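Long-range contacts in putative immunoglobulin-blocking virulence protein (Mycoplasma mycoides subsp. capri, PDB 7ADK), which probably blocks host immunoglobulins as a virulence factor, and is assembled here with a lipoprotein chain: residues A[377-382]-A[395-400]; A[421-426]-A[449-454]; A[474-479]-A[499-504]; A[465-470]-A[490-495]. All coordinates share one frame; numbering follows the deposited sequence.

Contacts 1, 2 and 3 lie in series across one mixed sheet, and contact 4 packs against the leucines on one face of that sheet. Contact 1 pairs two antiparallel strands; its centre is about 14 Å from that of contact 2, which it meets through strands 396-403 and 415-422, with Gly395 O 3.0 Å from Asp422 N. Contact 2 supplies strand 448-454 and contact 3 its neighbour 473-481; a salt bridge of 2.7 Å joins Arg450 NE to Glu478 OE1. Contact 4 alternates along the chain with contact 3, and Leu470 CD1 lies 3.9 Å from Leu477 CD1. Contact 4 alone reaches the lipoprotein chain.

Contact 1: residues A[377-382]-A[395-400]; sequences KEDVSE and GIRFSK
Asp379 and Arg397 form the salt bridge of this contact. The guanidinium comes side-on and gives two N-H groups to one oxygen: NH1 reaches the anti lone pair of Asp379 OD1 at 2.8 Å, while NE meets the same OD1 at 2.9 Å, nearly along its C-O axis. Carboxylate and guanidinium planes are 26° apart, nearly coplanar. CG of Asp379 stands anti to the backbone N (chi1 -175°), on the side where Arg397 lies. Arg397 NH2 turns to Asp420 on the next strand, so the guanidinium spans two carboxylates; Lys377 NZ also stands 4.5 Å from NH1, a like charge that these acids probably offset.

The backbone bonds are those of an antiparallel strand pair at the start of the mixed sheet. Glu378 and Lys400 make a hydrogen-bonded pair through both N-H groups, Asp379 and Ser399 a non-hydrogen-bonded one, and Val380 N reaches Phe398 O at 3.0 Å. Beyond the pairing, the chain of 377-382 turns into helix 381-387. Asp379 OD2 accepts from Ser381 N, closing an Asx turn, and Ser381 OG takes the N-H of Phe398 at 2.9 Å.

Val380 carries most of the apolar contact: its CG2 touches Phe398 CB at 4.0 Å and its CG1 lies 3.9 Å from Lys400 CB. The aliphatic part of Lys377 runs past Ser399. The Phe398 ring extends away from this pair and stacks on Tyr384.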
# COMPACT_ATOMS: atom_id res chain seq x y z
N LYS A 377 -6.67 -36.11 -14.89
CA LYS A 377 -7.89 -35.51 -14.35
C LYS A 377 -8.99 -35.50 -15.40
O LYS A 377 -8.78 -35.08 -16.53
CB LYS A 377 -7.57 -34.10 -13.85
CG LYS A 377 -8.76 -33.35 -13.24
CD LYS A 377 -8.38 -31.99 -12.62
CE LYS A 377 -7.83 -30.95 -13.62
NZ LYS A 377 -8.85 -30.38 -14.53
N GLU A 378 -10.19 -35.88 -14.99
CA GLU A 378 -11.42 -35.74 -15.77
C GLU A 378 -12.45 -34.93 -14.98
O GLU A 378 -12.67 -35.20 -13.81
CB GLU A 378 -11.92 -37.15 -16.16
CG GLU A 378 -13.24 -37.12 -16.93
CD GLU A 378 -13.71 -38.48 -17.47
OE1 GLU A 378 -14.93 -38.64 -17.70
OE2 GLU A 378 -12.89 -39.39 -17.73
N ASP A 379 -13.10 -33.94 -15.58
CA ASP A 379 -14.28 -33.31 -14.99
C ASP A 379 -15.51 -34.24 -15.07
O ASP A 379 -15.91 -34.67 -16.15
CB ASP A 379 -14.59 -31.95 -15.63
CG ASP A 379 -15.74 -31.24 -14.91
OD1 ASP A 379 -15.48 -30.42 -14.02
OD2 ASP A 379 -16.90 -31.53 -15.19
N VAL A 380 -16.13 -34.51 -13.92
CA VAL A 380 -17.29 -35.40 -13.79
C VAL A 380 -18.51 -34.67 -13.22
O VAL A 380 -19.43 -35.30 -12.72
CB VAL A 380 -16.94 -36.68 -13.00
CG1 VAL A 380 -15.84 -37.46 -13.71
CG2 VAL A 380 -16.55 -36.42 -11.55
N SER A 381 -18.52 -33.34 -13.26
CA SER A 381 -19.47 -32.50 -12.52
C SER A 381 -20.93 -32.69 -12.93
O SER A 381 -21.81 -32.44 -12.12
CB SER A 381 -19.06 -31.03 -12.64
OG SER A 381 -17.74 -30.80 -12.18
N GLU A 382 -21.22 -33.15 -14.15
CA GLU A 382 -22.55 -33.24 -14.76
C GLU A 382 -23.55 -34.17 -14.01
O GLU A 382 -24.56 -33.64 -13.53
CB GLU A 382 -22.40 -33.54 -16.26
CG GLU A 382 -23.69 -33.80 -17.04
CD GLU A 382 -24.64 -32.59 -17.12
OE1 GLU A 382 -24.19 -31.43 -17.02
OE2 GLU A 382 -25.85 -32.81 -17.35
N GLY A 395 -20.18 -22.52 -8.96
CA GLY A 395 -18.86 -22.56 -8.31
C GLY A 395 -18.55 -23.84 -7.53
O GLY A 395 -17.61 -23.87 -6.74
N ILE A 396 -19.37 -24.87 -7.72
CA ILE A 396 -19.21 -26.24 -7.23
C ILE A 396 -18.74 -27.08 -8.41
O ILE A 396 -19.36 -27.03 -9.47
CB ILE A 396 -20.57 -26.75 -6.68
CG1 ILE A 396 -21.02 -26.01 -5.40
CG2 ILE A 396 -20.56 -28.25 -6.40
CD1 ILE A 396 -22.51 -26.00 -5.18
N ARG A 397 -17.67 -27.87 -8.26
CA ARG A 397 -17.18 -28.84 -9.27
C ARG A 397 -16.77 -30.17 -8.66
O ARG A 397 -16.23 -30.21 -7.56
CB ARG A 397 -15.98 -28.26 -10.02
CG ARG A 397 -16.34 -27.34 -11.18
CD ARG A 397 -15.07 -26.96 -11.94
NE ARG A 397 -14.45 -28.14 -12.57
CZ ARG A 397 -13.28 -28.68 -12.32
NH1 ARG A 397 -12.98 -29.78 -12.95
NH2 ARG A 397 -12.41 -28.21 -11.49
N PHE A 398 -16.96 -31.26 -9.39
CA PHE A 398 -16.42 -32.58 -9.07
C PHE A 398 -15.49 -33.05 -10.20
O PHE A 398 -15.86 -33.03 -11.37
CB PHE A 398 -17.54 -33.60 -8.84
CG PHE A 398 -18.42 -33.36 -7.63
CD1 PHE A 398 -19.41 -32.38 -7.65
CD2 PHE A 398 -18.26 -34.16 -6.48
CE1 PHE A 398 -20.24 -32.19 -6.53
CE2 PHE A 398 -19.11 -33.98 -5.37
CZ PHE A 398 -20.10 -33.00 -5.40
N SER A 399 -14.29 -33.52 -9.86
CA SER A 399 -13.34 -34.09 -10.82
C SER A 399 -12.79 -35.41 -10.31
O SER A 399 -12.65 -35.63 -9.12
CB SER A 399 -12.26 -33.09 -11.20
OG SER A 399 -11.49 -32.66 -10.15
N LYS A 400 -12.47 -36.31 -11.23
CA LYS A 400 -11.90 -37.63 -10.99
C LYS A 400 -10.42 -37.59 -11.33
O LYS A 400 -10.07 -37.15 -12.42
CB LYS A 400 -12.67 -38.65 -11.85
CG LYS A 400 -12.32 -40.13 -11.59
CD LYS A 400 -12.91 -40.73 -10.30
CE LYS A 400 -14.45 -40.76 -10.28
NZ LYS A 400 -15.02 -41.63 -11.31

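Contact 2: residues A[421-426]-A[449-454]; sequences LDVSND and YRIKNM
Asp422 OD1 draws three donors onto one oxygen. The setting is a beta-alpha-beta unit: strand 415-422 leads through helix 426-442 to the parallel strand 448-454. Asn453 ND2 reaches Asp422 OD1 at 2.8 Å in a nearly straight bond (167°); OD1 lies in the amide plane of Asn453, whereas ND2 stands well above the carboxylate plane. Ser424 OG gives its proton to the same atom at 2.6 Å from the syn side, and Ser424 N adds an Asx-turn bond at 3.2 Å. CG of Asp422 is anti to the backbone N (chi1 177°), and its carboxylate plane stands 66° from the amide plane of Asn453.

Asp422 therefore ties the end of the first strand to the corner at Asn453; three residues on from Asp422, Asn425 caps helix 426-442, its OD1 accepting from Glu427 N. Three backbone bonds join the segments: Leu421 N to Arg450 O, Lys452 N to Leu421 O, and Val423 N to Lys452 O. Arg450 sends its guanidinium to Glu478 on the next strand.

On the helix side of the sheet, Leu421 and Ile451 run alongside each other in the same direction, CD1 to CD1 at 3.8 Å; Ser432 and Ile436 of the helix cover Leu421. Past the strand end, CG2 of Val423 touches Ile451 CG2 at 3.7 Å and Met454 CG at 4.1 Å.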
# COMPACT_ATOMS: atom_id res chain seq x y z
N LEU A 421 -14.66 -26.35 -4.39
CA LEU A 421 -15.58 -25.31 -3.90
C LEU A 421 -14.92 -23.93 -4.00
O LEU A 421 -14.09 -23.58 -3.17
CB LEU A 421 -15.99 -25.62 -2.45
CG LEU A 421 -16.99 -26.77 -2.29
CD1 LEU A 421 -16.96 -27.33 -0.88
CD2 LEU A 421 -18.40 -26.30 -2.58
N ASP A 422 -15.32 -23.13 -4.99
CA ASP A 422 -14.90 -21.74 -5.11
C ASP A 422 -15.75 -20.84 -4.21
O ASP A 422 -16.78 -20.32 -4.63
CB ASP A 422 -14.95 -21.28 -6.58
CG ASP A 422 -14.57 -19.80 -6.74
OD1 ASP A 422 -13.98 -19.19 -5.81
OD2 ASP A 422 -14.86 -19.22 -7.81
N VAL A 423 -15.33 -20.65 -2.97
CA VAL A 423 -16.10 -19.90 -1.96
C VAL A 423 -16.01 -18.38 -2.13
O VAL A 423 -16.59 -17.64 -1.33
CB VAL A 423 -15.80 -20.38 -0.53
CG1 VAL A 423 -16.36 -21.78 -0.33
CG2 VAL A 423 -14.30 -20.39 -0.20
N SER A 424 -15.37 -17.88 -3.19
CA SER A 424 -15.60 -16.50 -3.65
C SER A 424 -16.97 -16.33 -4.29
O SER A 424 -17.51 -15.23 -4.28
CB SER A 424 -14.52 -16.02 -4.61
OG SER A 424 -14.61 -16.65 -5.86
N ASN A 425 -17.55 -17.42 -4.82
CA ASN A 425 -18.96 -17.46 -5.20
C ASN A 425 -19.84 -17.46 -3.94
O ASN A 425 -19.44 -17.93 -2.88
CB ASN A 425 -19.15 -18.74 -6.04
CG ASN A 425 -20.37 -18.77 -6.93
OD1 ASN A 425 -21.50 -18.67 -6.48
ND2 ASN A 425 -20.18 -18.89 -8.21
N ASP A 426 -21.11 -17.09 -4.06
CA ASP A 426 -22.01 -16.98 -2.92
C ASP A 426 -23.06 -18.10 -2.90
O ASP A 426 -23.61 -18.38 -1.84
CB ASP A 426 -22.64 -15.57 -2.87
CG ASP A 426 -21.62 -14.47 -2.55
OD1 ASP A 426 -20.83 -14.63 -1.61
OD2 ASP A 426 -21.61 -13.43 -3.23
N TYR A 449 -10.89 -32.58 -0.73
CA TYR A 449 -11.65 -31.34 -0.71
C TYR A 449 -10.70 -30.20 -1.04
O TYR A 449 -9.63 -30.12 -0.44
CB TYR A 449 -12.30 -31.14 0.66
CG TYR A 449 -13.29 -32.20 1.06
CD1 TYR A 449 -14.63 -32.09 0.66
CD2 TYR A 449 -12.87 -33.29 1.84
CE1 TYR A 449 -15.55 -33.08 1.03
CE2 TYR A 449 -13.79 -34.28 2.20
CZ TYR A 449 -15.13 -34.17 1.80
OH TYR A 449 -16.01 -35.12 2.17
N ARG A 450 -11.06 -29.32 -1.98
CA ARG A 450 -10.32 -28.09 -2.34
C ARG A 450 -11.22 -26.89 -2.09
O ARG A 450 -12.23 -26.74 -2.77
CB ARG A 450 -9.87 -28.10 -3.81
CG ARG A 450 -9.23 -29.39 -4.34
CD ARG A 450 -8.82 -29.22 -5.81
NE ARG A 450 -7.56 -28.49 -5.90
CZ ARG A 450 -7.10 -27.65 -6.81
NH1 ARG A 450 -5.89 -27.25 -6.63
NH2 ARG A 450 -7.76 -27.23 -7.84
N ILE A 451 -10.88 -26.04 -1.13
CA ILE A 451 -11.64 -24.83 -0.80
C ILE A 451 -10.85 -23.63 -1.33
O ILE A 451 -9.76 -23.37 -0.85
CB ILE A 451 -11.90 -24.72 0.72
CG1 ILE A 451 -12.39 -26.01 1.41
CG2 ILE A 451 -12.87 -23.57 0.99
CD1 ILE A 451 -13.72 -26.59 0.95
N LYS A 452 -11.37 -22.93 -2.34
CA LYS A 452 -10.64 -21.90 -3.10
C LYS A 452 -11.13 -20.50 -2.79
O LYS A 452 -12.33 -20.29 -2.66
CB LYS A 452 -10.71 -22.17 -4.60
CG LYS A 452 -9.97 -23.43 -5.04
CD LYS A 452 -10.20 -23.77 -6.51
CE LYS A 452 -9.63 -22.79 -7.51
NZ LYS A 452 -8.21 -22.84 -7.66
N ASN A 453 -10.21 -19.54 -2.74
CA ASN A 453 -10.47 -18.12 -2.51
C ASN A 453 -11.06 -17.81 -1.13
O ASN A 453 -11.94 -16.95 -1.01
CB ASN A 453 -11.28 -17.53 -3.68
CG ASN A 453 -10.64 -17.71 -5.04
OD1 ASN A 453 -9.48 -17.38 -5.24
ND2 ASN A 453 -11.36 -18.23 -5.99
N MET A 454 -10.60 -18.47 -0.08
CA MET A 454 -11.09 -18.24 1.27
C MET A 454 -10.73 -16.81 1.70
O MET A 454 -9.56 -16.46 1.74
CB MET A 454 -10.47 -19.23 2.26
CG MET A 454 -10.77 -20.67 1.94
SD MET A 454 -9.82 -21.81 2.96
CE MET A 454 -10.78 -21.80 4.49

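Contact 3: residues A[474-479]-A[499-504]; sequences IQQLEL and IKELSL
Leu477 and Leu502 project together from neighbouring strands, with Leu477 CD2 3.9 Å from Leu502 CD1. This is the close-packed, buried end, where strands 476-479 and 502-504 run parallel. Ser503 N bonds to Leu477 O and Leu479 N to Ser503 O, each at 3.0 Å and almost straight. On the other face Glu478 CG rests 3.9 Å from Ser503 CB. There Gln476 and Glu501 also run alongside one another, Gln476 OE1 3.4 Å from Glu501 CG. Their polar ends have other partners: Gln476 NE2 bonds to Ser448, and Glu501 OE1 accepts from Ser503 OG at 2.6 Å.

The partly exposed end holds less regularly. Ile499 N still bonds to Ile474 O, but the chain kinks through Lys500 before regaining the strand. Gln475 folds back at chi2 (-75°), which places its CD 3.5 Å from Ile499 CD1; that methyl sits against the amide carbon and NE2, while Gln475 OE1 lies 3.5 Å from Ile499 CB.

Strand 473-481 lies between 448-454 and 502-506: Glu478 reaches Arg450 and Tyr372, Leu479 touches Ile451 and Met454, and Leu502 meets Leu522 of a loop.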
# COMPACT_ATOMS: atom_id res chain seq x y z
N ILE A 474 -10.13 -37.76 6.66
CA ILE A 474 -10.00 -37.13 5.33
C ILE A 474 -8.65 -37.49 4.70
O ILE A 474 -7.61 -37.34 5.33
CB ILE A 474 -10.12 -35.59 5.43
CG1 ILE A 474 -11.41 -35.15 6.13
CG2 ILE A 474 -9.99 -34.94 4.07
CD1 ILE A 474 -11.51 -33.65 6.32
N GLN A 475 -8.64 -37.88 3.43
CA GLN A 475 -7.40 -38.12 2.68
C GLN A 475 -6.59 -36.83 2.47
O GLN A 475 -5.48 -36.71 2.98
CB GLN A 475 -7.71 -38.85 1.37
CG GLN A 475 -8.02 -40.34 1.50
CD GLN A 475 -6.80 -41.23 1.76
OE1 GLN A 475 -5.67 -40.79 1.90
NE2 GLN A 475 -7.00 -42.52 1.80
N GLN A 476 -7.16 -35.84 1.77
CA GLN A 476 -6.53 -34.55 1.46
C GLN A 476 -7.46 -33.37 1.73
O GLN A 476 -8.66 -33.44 1.47
CB GLN A 476 -6.02 -34.58 0.02
CG GLN A 476 -5.77 -33.24 -0.66
CD GLN A 476 -4.97 -33.38 -1.95
OE1 GLN A 476 -3.82 -33.78 -1.97
NE2 GLN A 476 -5.54 -33.09 -3.08
N LEU A 477 -6.90 -32.26 2.21
CA LEU A 477 -7.55 -30.96 2.28
C LEU A 477 -6.62 -29.90 1.69
O LEU A 477 -5.54 -29.68 2.24
CB LEU A 477 -7.91 -30.68 3.75
CG LEU A 477 -8.68 -29.38 3.98
CD1 LEU A 477 -10.08 -29.43 3.37
CD2 LEU A 477 -8.82 -29.13 5.47
N GLU A 478 -7.01 -29.24 0.61
CA GLU A 478 -6.32 -28.07 0.07
C GLU A 478 -7.13 -26.82 0.41
O GLU A 478 -8.28 -26.69 -0.00
CB GLU A 478 -6.09 -28.17 -1.45
CG GLU A 478 -5.17 -29.31 -1.91
CD GLU A 478 -4.97 -29.43 -3.43
OE1 GLU A 478 -5.43 -28.56 -4.20
OE2 GLU A 478 -4.33 -30.39 -3.90
N LEU A 479 -6.54 -25.89 1.15
CA LEU A 479 -7.13 -24.60 1.49
C LEU A 479 -6.33 -23.51 0.79
O LEU A 479 -5.14 -23.38 1.03
CB LEU A 479 -7.10 -24.39 3.02
CG LEU A 479 -7.79 -25.47 3.87
CD1 LEU A 479 -7.65 -25.13 5.35
CD2 LEU A 479 -9.26 -25.62 3.55
N ILE A 499 -4.90 -37.75 6.27
CA ILE A 499 -4.09 -38.93 5.91
C ILE A 499 -2.88 -38.51 5.07
O ILE A 499 -2.81 -38.69 3.86
CB ILE A 499 -4.94 -40.06 5.24
CG1 ILE A 499 -6.20 -40.45 6.06
CG2 ILE A 499 -4.10 -41.32 5.01
CD1 ILE A 499 -7.31 -41.15 5.27
N LYS A 500 -1.91 -37.92 5.76
CA LYS A 500 -0.66 -37.39 5.22
C LYS A 500 -0.81 -36.23 4.23
O LYS A 500 0.04 -36.06 3.36
CB LYS A 500 0.23 -38.54 4.74
N GLU A 501 -1.86 -35.41 4.36
CA GLU A 501 -1.99 -34.21 3.54
C GLU A 501 -2.86 -33.12 4.17
O GLU A 501 -4.07 -33.25 4.32
CB GLU A 501 -2.49 -34.56 2.14
CG GLU A 501 -2.65 -33.36 1.20
CD GLU A 501 -1.37 -32.72 0.66
OE1 GLU A 501 -1.47 -31.63 0.05
OE2 GLU A 501 -0.28 -33.29 0.82
N LEU A 502 -2.23 -31.98 4.43
CA LEU A 502 -2.86 -30.68 4.50
C LEU A 502 -2.04 -29.72 3.64
O LEU A 502 -0.84 -29.59 3.85
CB LEU A 502 -2.91 -30.24 5.97
CG LEU A 502 -3.48 -28.84 6.22
CD1 LEU A 502 -4.95 -28.76 5.92
CD2 LEU A 502 -3.27 -28.52 7.68
N SER A 503 -2.66 -29.03 2.70
CA SER A 503 -2.01 -28.01 1.90
C SER A 503 -2.53 -26.63 2.25
O SER A 503 -3.71 -26.33 2.05
CB SER A 503 -2.20 -28.30 0.43
OG SER A 503 -1.14 -29.02 -0.10
N LEU A 504 -1.65 -25.79 2.79
CA LEU A 504 -1.93 -24.40 3.13
C LEU A 504 -1.32 -23.53 2.04
O LEU A 504 -0.10 -23.36 2.00
CB LEU A 504 -1.42 -24.09 4.55
CG LEU A 504 -1.93 -25.01 5.66
CD1 LEU A 504 -1.50 -24.49 7.02
CD2 LEU A 504 -3.44 -25.14 5.68

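Contact 4: residues A[465-470]-A[490-495]; sequences DILGAL and SLIALE
Leu467 and Ile492 meet with their side chains crossed at a slant. The methyl CG2 of Ile492 is the atom that makes the contact: it lies 3.8 Å from Leu467 CD2 and 3.9 Å from Leu467 CB, so it rests against the flank of the leucine. In Ile492, CG1 takes the position between the backbone N and the carbonyl carbon (chi1 61°), which leaves CG2 beside the backbone N and facing the leucine. Leu467 CD2 also reaches Ser490 CB at 3.9 Å, so this one methyl bridges two residues of the loop. The CB atoms of Leu467, Ser490 and Ile492 all point toward the opposing segment.

Glu495 approaches from the far end of the loop. Its chain, extended beyond CG, brings OE2 to 3.9 Å from Leu467 O, two acceptors facing each other without a bond. No hydrogen bond joins the two segments; van der Waals contact alone links them.

Behind this layer, Ile466 packs on Tyr429 and Ser432 of helix 426-442, and Leu470 on Ile436, while Ala469 O accepts from Gln440. Ser490 also packs on Glu680 of the lipoprotein chain. The chain enters strand 473-481 from helix 464-467 and returns through 490-495, a loop packed with that helix against the leucine face of the mixed sheet, in an alpha/beta arrangement with helix 426-442 beside it.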
# COMPACT_ATOMS: atom_id res chain seq x y z
N ASP A 465 -17.72 -23.58 10.77
CA ASP A 465 -18.94 -24.36 10.52
C ASP A 465 -18.85 -25.29 9.29
O ASP A 465 -19.50 -26.33 9.24
CB ASP A 465 -20.13 -23.41 10.38
CG ASP A 465 -20.39 -22.52 11.59
OD1 ASP A 465 -19.90 -22.82 12.71
OD2 ASP A 465 -21.11 -21.51 11.45
N ILE A 466 -18.03 -24.93 8.30
CA ILE A 466 -17.81 -25.68 7.05
C ILE A 466 -16.72 -26.74 7.25
O ILE A 466 -16.94 -27.92 6.98
CB ILE A 466 -17.48 -24.71 5.89
CG1 ILE A 466 -18.66 -23.77 5.59
CG2 ILE A 466 -17.10 -25.48 4.62
CD1 ILE A 466 -18.28 -22.53 4.80
N LEU A 467 -15.55 -26.33 7.75
CA LEU A 467 -14.46 -27.24 8.07
C LEU A 467 -14.86 -28.25 9.15
O LEU A 467 -14.48 -29.41 9.05
CB LEU A 467 -13.22 -26.42 8.48
CG LEU A 467 -12.17 -26.16 7.39
CD1 LEU A 467 -12.75 -25.73 6.05
CD2 LEU A 467 -11.22 -25.07 7.85
N GLY A 468 -15.70 -27.86 10.11
CA GLY A 468 -16.28 -28.77 11.10
C GLY A 468 -17.34 -29.74 10.57
O GLY A 468 -17.65 -30.71 11.25
N ALA A 469 -17.91 -29.49 9.39
CA ALA A 469 -18.87 -30.39 8.74
C ALA A 469 -18.21 -31.49 7.89
O ALA A 469 -18.85 -32.50 7.60
CB ALA A 469 -19.80 -29.55 7.88
N LEU A 470 -16.95 -31.31 7.48
CA LEU A 470 -16.16 -32.30 6.75
C LEU A 470 -15.97 -33.58 7.59
O LEU A 470 -16.06 -33.52 8.81
CB LEU A 470 -14.80 -31.69 6.36
CG LEU A 470 -14.84 -30.59 5.29
CD1 LEU A 470 -13.47 -29.94 5.17
CD2 LEU A 470 -15.18 -31.18 3.93
N SER A 490 -9.67 -20.41 11.41
CA SER A 490 -10.41 -21.67 11.51
C SER A 490 -9.54 -22.84 11.98
O SER A 490 -8.40 -22.99 11.55
CB SER A 490 -11.09 -21.99 10.19
OG SER A 490 -12.02 -20.98 9.93
N LEU A 491 -10.08 -23.68 12.88
CA LEU A 491 -9.34 -24.70 13.64
C LEU A 491 -9.98 -26.09 13.49
O LEU A 491 -11.21 -26.22 13.55
CB LEU A 491 -9.23 -24.21 15.10
CG LEU A 491 -8.48 -25.16 16.04
CD1 LEU A 491 -7.66 -24.39 17.07
CD2 LEU A 491 -9.43 -26.09 16.79
N ILE A 492 -9.15 -27.11 13.27
CA ILE A 492 -9.53 -28.45 12.78
C ILE A 492 -8.92 -29.58 13.64
O ILE A 492 -8.63 -30.65 13.13
CB ILE A 492 -9.25 -28.59 11.26
CG1 ILE A 492 -7.76 -28.42 10.88
CG2 ILE A 492 -10.12 -27.61 10.47
CD1 ILE A 492 -7.44 -28.49 9.40
N ALA A 493 -8.70 -29.33 14.93
CA ALA A 493 -7.98 -30.25 15.82
C ALA A 493 -8.73 -31.53 16.25
O ALA A 493 -8.11 -32.57 16.40
CB ALA A 493 -7.57 -29.48 17.08
N LEU A 494 -10.03 -31.43 16.57
CA LEU A 494 -10.78 -32.48 17.30
C LEU A 494 -11.25 -33.61 16.36
O LEU A 494 -12.39 -34.09 16.42
CB LEU A 494 -11.92 -31.83 18.14
CG LEU A 494 -11.51 -31.38 19.55
CD1 LEU A 494 -10.44 -30.31 19.59
CD2 LEU A 494 -12.72 -30.83 20.30
N GLU A 495 -10.38 -34.01 15.44
CA GLU A 495 -10.62 -34.98 14.38
C GLU A 495 -9.82 -36.28 14.59
O GLU A 495 -9.00 -36.37 15.51
CB GLU A 495 -10.37 -34.29 13.03
CG GLU A 495 -11.31 -33.09 12.85
CD GLU A 495 -11.55 -32.68 11.40
OE1 GLU A 495 -10.61 -32.74 10.57
OE2 GLU A 495 -12.68 -32.26 11.08